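Local coordinates for sugar ABC transporter (Sugar-binding protein) (Bacillus halodurans, PDB 4YO7), which binds myo-inositol in the cleft between its two lobes and probably serves as the solute-binding component of an ABC transporter, at residues F58-Y61 against M62-M66; K191-I194 against E195-G199; Q287-T290 against S291-A295. One frame throughout, in Å; residues are numbered along the deposited sequence.

Interaction 1 of 3, residues F58-Y61 against M62-M66. With INS (1,2,3,4,5,6-hexahydroxy-cyclohexane), chain F.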
# COMPACT_ATOMS: atom_id res chain seq x y z
N PHE A 58 4.35 6.29 0.22
CA PHE A 58 4.54 5.14 1.09
C PHE A 58 5.67 4.24 0.60
O PHE A 58 6.52 3.79 1.40
CB PHE A 58 3.23 4.36 1.21
CG PHE A 58 3.37 3.07 1.97
CD1 PHE A 58 3.27 3.06 3.36
CD2 PHE A 58 3.64 1.88 1.32
CE1 PHE A 58 3.40 1.88 4.07
CE2 PHE A 58 3.79 0.69 2.05
CZ PHE A 58 3.66 0.71 3.42
N LEU A 59 5.73 3.97 -0.71
CA LEU A 59 6.68 2.99 -1.20
C LEU A 59 8.11 3.50 -1.09
O LEU A 59 9.05 2.71 -1.04
CB LEU A 59 6.34 2.58 -2.63
CG LEU A 59 5.15 1.63 -2.76
CD1 LEU A 59 4.85 1.41 -4.22
CD2 LEU A 59 5.36 0.26 -2.02
N THR A 60 8.29 4.81 -1.02
CA THR A 60 9.63 5.34 -0.83
C THR A 60 10.19 4.88 0.51
O THR A 60 11.37 4.52 0.60
CB THR A 60 9.65 6.87 -0.93
OG1 THR A 60 9.31 7.24 -2.26
CG2 THR A 60 11.05 7.43 -0.62
N TYR A 61 9.36 4.85 1.54
CA TYR A 61 9.81 4.36 2.84
C TYR A 61 10.15 2.87 2.75
O TYR A 61 11.11 2.40 3.36
CB TYR A 61 8.75 4.59 3.91
CG TYR A 61 8.50 6.05 4.22
CD1 TYR A 61 9.37 6.76 5.03
CD2 TYR A 61 7.41 6.71 3.69
CE1 TYR A 61 9.15 8.10 5.30
CE2 TYR A 61 7.19 8.04 3.95
CZ TYR A 61 8.06 8.73 4.76
OH TYR A 61 7.84 10.07 5.04
N MSE A 62 9.38 2.13 1.96
CA MSE A 62 9.63 0.70 1.84
C MSE A 62 10.95 0.46 1.13
O MSE A 62 11.75 -0.35 1.57
CB MSE A 62 8.50 -0.02 1.10
CG MSE A 62 8.65 -1.54 1.24
SE MSE A 62 7.30 -2.48 0.17
CE MSE A 62 8.17 -2.41 -1.57
N GLN A 63 11.18 1.19 0.05
CA GLN A 63 12.43 1.07 -0.71
C GLN A 63 13.65 1.45 0.13
O GLN A 63 14.67 0.77 0.07
CB GLN A 63 12.38 1.94 -1.96
CG GLN A 63 13.70 2.07 -2.77
CD GLN A 63 13.67 1.28 -4.05
OE1 GLN A 63 13.05 0.23 -4.13
NE2 GLN A 63 14.31 1.82 -5.08
N ASP A 64 13.54 2.52 0.92
CA ASP A 64 14.65 2.92 1.80
C ASP A 64 14.95 1.81 2.81
O ASP A 64 16.12 1.55 3.14
CB ASP A 64 14.34 4.23 2.54
CG ASP A 64 14.36 5.45 1.63
OD1 ASP A 64 14.87 5.36 0.49
OD2 ASP A 64 13.90 6.53 2.07
N ALA A 65 13.90 1.16 3.30
CA ALA A 65 14.07 0.06 4.24
C ALA A 65 14.72 -1.16 3.57
O ALA A 65 15.54 -1.85 4.20
CB ALA A 65 12.74 -0.34 4.86
N MSE A 66 14.38 -1.42 2.30
CA MSE A 66 15.03 -2.51 1.55
C MSE A 66 16.51 -2.22 1.39
O MSE A 66 17.35 -3.09 1.60
CB MSE A 66 14.37 -2.73 0.17
CG MSE A 66 12.96 -3.19 0.29
SE MSE A 66 12.30 -3.83 -1.44
CE MSE A 66 12.16 -2.18 -2.38
C1 INS F . 0.61 1.97 -3.03
C2 INS F . 0.65 3.27 -2.24
C3 INS F . -0.42 3.21 -1.14
C4 INS F . -0.18 2.03 -0.20
C5 INS F . -0.17 0.72 -1.01
C6 INS F . 0.89 0.80 -2.11
O1 INS F . 1.63 1.98 -4.07
O2 INS F . 1.94 3.39 -1.64
O3 INS F . -0.35 4.48 -0.42
O4 INS F . -1.26 1.94 0.75
O5 INS F . 0.18 -0.36 -0.13
O6 INS F . 0.81 -0.45 -2.90

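Interaction 2 of 3, residues K191-I194 against E195-G199. With NA (sodium ion), chain G.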
# COMPACT_ATOMS: atom_id res chain seq x y z
N LYS A 191 -17.09 -1.14 2.56
CA LYS A 191 -18.49 -1.45 2.28
C LYS A 191 -19.07 -2.54 3.16
O LYS A 191 -20.27 -2.55 3.42
CB LYS A 191 -18.65 -1.81 0.80
CG LYS A 191 -18.43 -0.59 -0.08
CD LYS A 191 -18.79 -0.83 -1.54
CE LYS A 191 -18.64 0.45 -2.36
NZ LYS A 191 -19.16 0.28 -3.76
N GLN A 192 -18.24 -3.47 3.63
CA GLN A 192 -18.74 -4.52 4.52
C GLN A 192 -19.19 -3.91 5.84
O GLN A 192 -20.19 -4.36 6.42
CB GLN A 192 -17.69 -5.60 4.73
CG GLN A 192 -17.62 -6.57 3.53
CD GLN A 192 -16.62 -7.70 3.73
OE1 GLN A 192 -16.12 -7.92 4.83
NE2 GLN A 192 -16.35 -8.45 2.65
N ILE A 193 -18.48 -2.88 6.31
CA ILE A 193 -18.87 -2.21 7.55
C ILE A 193 -20.10 -1.36 7.28
O ILE A 193 -21.04 -1.30 8.09
CB ILE A 193 -17.74 -1.31 8.13
CG1 ILE A 193 -16.49 -2.12 8.49
CG2 ILE A 193 -18.26 -0.50 9.34
CD1 ILE A 193 -16.70 -3.27 9.47
N ILE A 194 -20.12 -0.69 6.14
CA ILE A 194 -21.22 0.20 5.83
C ILE A 194 -22.52 -0.61 5.72
O ILE A 194 -23.57 -0.14 6.14
CB ILE A 194 -20.92 1.00 4.53
CG1 ILE A 194 -19.86 2.06 4.83
CG2 ILE A 194 -22.20 1.65 3.99
CD1 ILE A 194 -19.17 2.67 3.59
N GLU A 195 -22.42 -1.83 5.20
CA GLU A 195 -23.60 -2.68 5.00
C GLU A 195 -24.14 -3.24 6.33
O GLU A 195 -25.28 -3.70 6.40
CB GLU A 195 -23.27 -3.81 4.03
CG GLU A 195 -23.21 -3.29 2.58
CD GLU A 195 -22.51 -4.22 1.61
OE1 GLU A 195 -22.24 -5.39 1.96
OE2 GLU A 195 -22.21 -3.77 0.47
N GLU A 196 -23.31 -3.19 7.37
CA GLU A 196 -23.70 -3.59 8.72
C GLU A 196 -24.58 -2.55 9.43
O GLU A 196 -25.12 -2.86 10.50
CB GLU A 196 -22.46 -3.85 9.58
CG GLU A 196 -21.75 -5.16 9.28
CD GLU A 196 -22.62 -6.37 9.55
OE1 GLU A 196 -23.03 -6.56 10.72
OE2 GLU A 196 -22.91 -7.12 8.60
N HIS A 197 -24.75 -1.36 8.84
CA HIS A 197 -25.44 -0.26 9.52
C HIS A 197 -26.40 0.52 8.63
O HIS A 197 -25.99 1.18 7.70
CB HIS A 197 -24.42 0.69 10.13
CG HIS A 197 -23.47 0.03 11.07
ND1 HIS A 197 -23.83 -0.32 12.36
CD2 HIS A 197 -22.18 -0.36 10.92
CE1 HIS A 197 -22.81 -0.90 12.96
NE2 HIS A 197 -21.79 -0.94 12.11
N ASP A 198 -27.70 0.45 8.93
CA ASP A 198 -28.69 1.04 8.04
C ASP A 198 -28.52 2.55 7.86
O ASP A 198 -28.85 3.08 6.80
CB ASP A 198 -30.09 0.72 8.55
CG ASP A 198 -30.44 -0.75 8.36
OD1 ASP A 198 -29.75 -1.43 7.57
OD2 ASP A 198 -31.40 -1.22 9.00
N GLY A 199 -27.98 3.24 8.87
CA GLY A 199 -27.80 4.68 8.80
C GLY A 199 -26.55 5.13 8.07
O GLY A 199 -26.35 6.33 7.84
NA NA G . -25.70 0.76 5.33
O HOH W 1 -21.39 -6.73 5.99
O HOH W 2 -26.99 -1.20 5.79
O HOH W 3 -27.95 1.49 4.56
O HOH W 4 -25.36 0.32 3.04

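Interaction 3 of 3, residues Q287-T290 against S291-A295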
# COMPACT_ATOMS: atom_id res chain seq x y z
N GLN A 287 7.82 -4.40 5.85
CA GLN A 287 7.68 -5.00 4.54
C GLN A 287 8.98 -4.98 3.75
O GLN A 287 9.37 -5.99 3.16
CB GLN A 287 6.57 -4.32 3.75
CG GLN A 287 5.18 -4.57 4.34
CD GLN A 287 4.09 -3.89 3.56
OE1 GLN A 287 4.32 -3.31 2.50
NE2 GLN A 287 2.89 -3.93 4.09
N GLY A 288 9.67 -3.83 3.74
CA GLY A 288 10.90 -3.73 2.98
C GLY A 288 12.02 -4.60 3.53
O GLY A 288 12.63 -5.36 2.77
N ALA A 289 12.28 -4.53 4.83
CA ALA A 289 13.34 -5.33 5.45
C ALA A 289 13.04 -6.81 5.32
O ALA A 289 13.92 -7.60 4.99
CB ALA A 289 13.53 -4.97 6.90
N THR A 290 11.79 -7.18 5.56
CA THR A 290 11.44 -8.59 5.51
C THR A 290 11.52 -9.15 4.09
O THR A 290 11.96 -10.30 3.89
CB THR A 290 10.03 -8.84 6.10
OG1 THR A 290 10.00 -8.37 7.46
CG2 THR A 290 9.72 -10.32 6.13
N SER A 291 11.14 -8.36 3.09
CA SER A 291 11.24 -8.81 1.70
C SER A 291 12.70 -9.15 1.35
O SER A 291 12.98 -10.16 0.73
CB SER A 291 10.72 -7.75 0.73
OG SER A 291 9.33 -7.59 0.87
N VAL A 292 13.61 -8.28 1.77
CA VAL A 292 15.02 -8.53 1.55
C VAL A 292 15.51 -9.78 2.29
O VAL A 292 16.24 -10.60 1.72
CB VAL A 292 15.87 -7.31 1.95
CG1 VAL A 292 17.35 -7.63 1.92
CG2 VAL A 292 15.60 -6.19 0.98
N LYS A 293 15.11 -9.94 3.54
CA LYS A 293 15.53 -11.10 4.32
C LYS A 293 15.05 -12.40 3.68
O LYS A 293 15.79 -13.39 3.62
CB LYS A 293 15.01 -10.99 5.76
CG LYS A 293 15.66 -9.90 6.56
CD LYS A 293 15.00 -9.81 7.95
CE LYS A 293 15.38 -8.57 8.72
NZ LYS A 293 16.71 -8.71 9.37
N VAL A 294 13.81 -12.40 3.21
CA VAL A 294 13.23 -13.58 2.61
C VAL A 294 13.93 -13.90 1.29
O VAL A 294 14.21 -15.06 0.98
CB VAL A 294 11.72 -13.38 2.43
CG1 VAL A 294 11.10 -14.49 1.60
CG2 VAL A 294 11.06 -13.33 3.81
N ALA A 295 14.22 -12.87 0.50
CA ALA A 295 14.89 -13.04 -0.77
C ALA A 295 16.28 -13.61 -0.58
O ALA A 295 16.72 -14.50 -1.31
CB ALA A 295 14.95 -11.70 -1.52

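Interaction 1 of 3, residues F58-Y61 against M62-M66
At the inositol pocket, the first turns of helix 57-70 place L59 beside the selenomethionine M62, while L59 and F58 also meet the ligand. The side chains of L59 and M62 run alongside each other, with L59 CD2 3.9 Å from CE of M62. The M62 chain is extended up to its selenium and then bends at chi3 (82°), which lays both SE and CE against that leucine branch. The other branch of L59 meets the ligand: CD1 lies 3.3 Å from inositol O1. F58 comes in with its CB 3.3 Å from inositol O2, and its ring meets that hydroxyl obliquely, being swung anti to the backbone N (chi1 174°). This helix links strands 46-52 and 76-82 in a beta-alpha-beta unit of the periplasmic-binding-protein fold, and its N-terminal end, with F58 and L59, faces the ligand. D56 precedes it, accepting from L59 N through OD1 while its OD2 binds the inositol; the backbone thereby positions a first-shell carboxylate. Further along, Q63 N donates to L59 O at 2.8 Å, nearly straight at 167°, and D64 N to T60 O at 3.0 Å, whereas the bond from M62 N to F58 O is weak. On the flank of the helix, T60 CG2 lies beside the D64 carboxylate, 4.0 Å from OD2, and T60 OG1 turns back to D56 O. The Y61 ring receives F58 O at its edge, in plane.

Interaction 2 of 3, residues K191-I194 against E195-G199
The imidazole of H197 meets the carbonyl of I193 obliquely, bringing its CD2 3.2 Å from I193 O. A second flat group, the carboxylate of E195, has its carbon nearest a carbonyl: CD is 3.3 Å from K191 O, and both carboxylate oxygens lie farther from it. With CG beside the backbone N (chi1 -75°), this chain runs outward past that carbonyl, yet its OE2 remains 6.6 Å from K191 NZ, which bonds to Q205 instead. Helix 181-195 ends here, before strand 200-207. The regular bond from E195 N to K191 O (2.9 Å) gives way to bonds that reach back three residues instead of four, E196 N to I193 O at 3.0 Å and H197 N to I194 O at 3.2 Å, each donor lying above the carbonyl plane. I194 O also binds sodium at 2.5 Å, and H197 O binds it at 2.4 Å, with L200 O and three waters completing six ligands; the partial negative charge at the helix C-terminal end would probably favour the ion. One of those waters also donates to D198 OD1, and another to D198 O. E196 bends at chi2 (-62°), and a separate water bridges its OE2 to Q192 O.

Interaction 3 of 3, residues Q287-T290 against S291-A295
The carbonyl oxygen of Q287 is gripped twice by S291, through the hydroxyl (OG to O, 2.8 Å) and through the amide (N to O, 3.0 Å). The two donors reach it from opposite faces of the carbonyl plane, each tilted 31° from it. Holding OG beside the backbone N (chi1 -68°) lets the buried hydroxyl bend back over the preceding turn, where it donates to the oxygen already used by its own amide. T290 does much the same one residue earlier, its OG1 bonding to G286 O. The methyl of T290 is left to V294: the two side chains cross obliquely, CG2 to CG2 at 4.0 Å, with V294 CG2 also 3.2 Å from T290 O. On the exposed flank K293 lies along the carbonyl of A289, CG 3.3 Å from its O, before the chain bends at chi4 to carry NZ into a salt bridge with E69. The backbone bonds continue regularly, from K293 N to A289 O at 3.0 Å and from V294 N to T290 O at 2.9 Å. Q287 extends its amide toward the pocket, where it bonds to Q282 and N133, which itself hydrogen-bonds the inositol. Helix 284-299 packs V292 and Q287 against helix 57-70, and sets S291 and V294 over strands 129-132 and 144-147 of the six-stranded parallel sheet.

Interactions 1 and 3 are buried turns of two helices, 57-70 and 284-299, packed together in one lobe, with centres 11 Å apart. They touch where the selenomethionines M62 and M66 lie against the backbone of G288, CG of M66 coming 3.3 Å from its O. Interaction 2 sits at the surface across the chain's centre, about 21 Å from interaction 1 by nearest atoms, and shares no element with either. Chemistry follows place: interaction 1 faces the inositol directly with apolar groups, interaction 3 stands behind the pocket and spends the hydroxyls of S291 and T290 on helix carbonyls, and interaction 2, where a helix ends, turns its carbonyls to sodium and water.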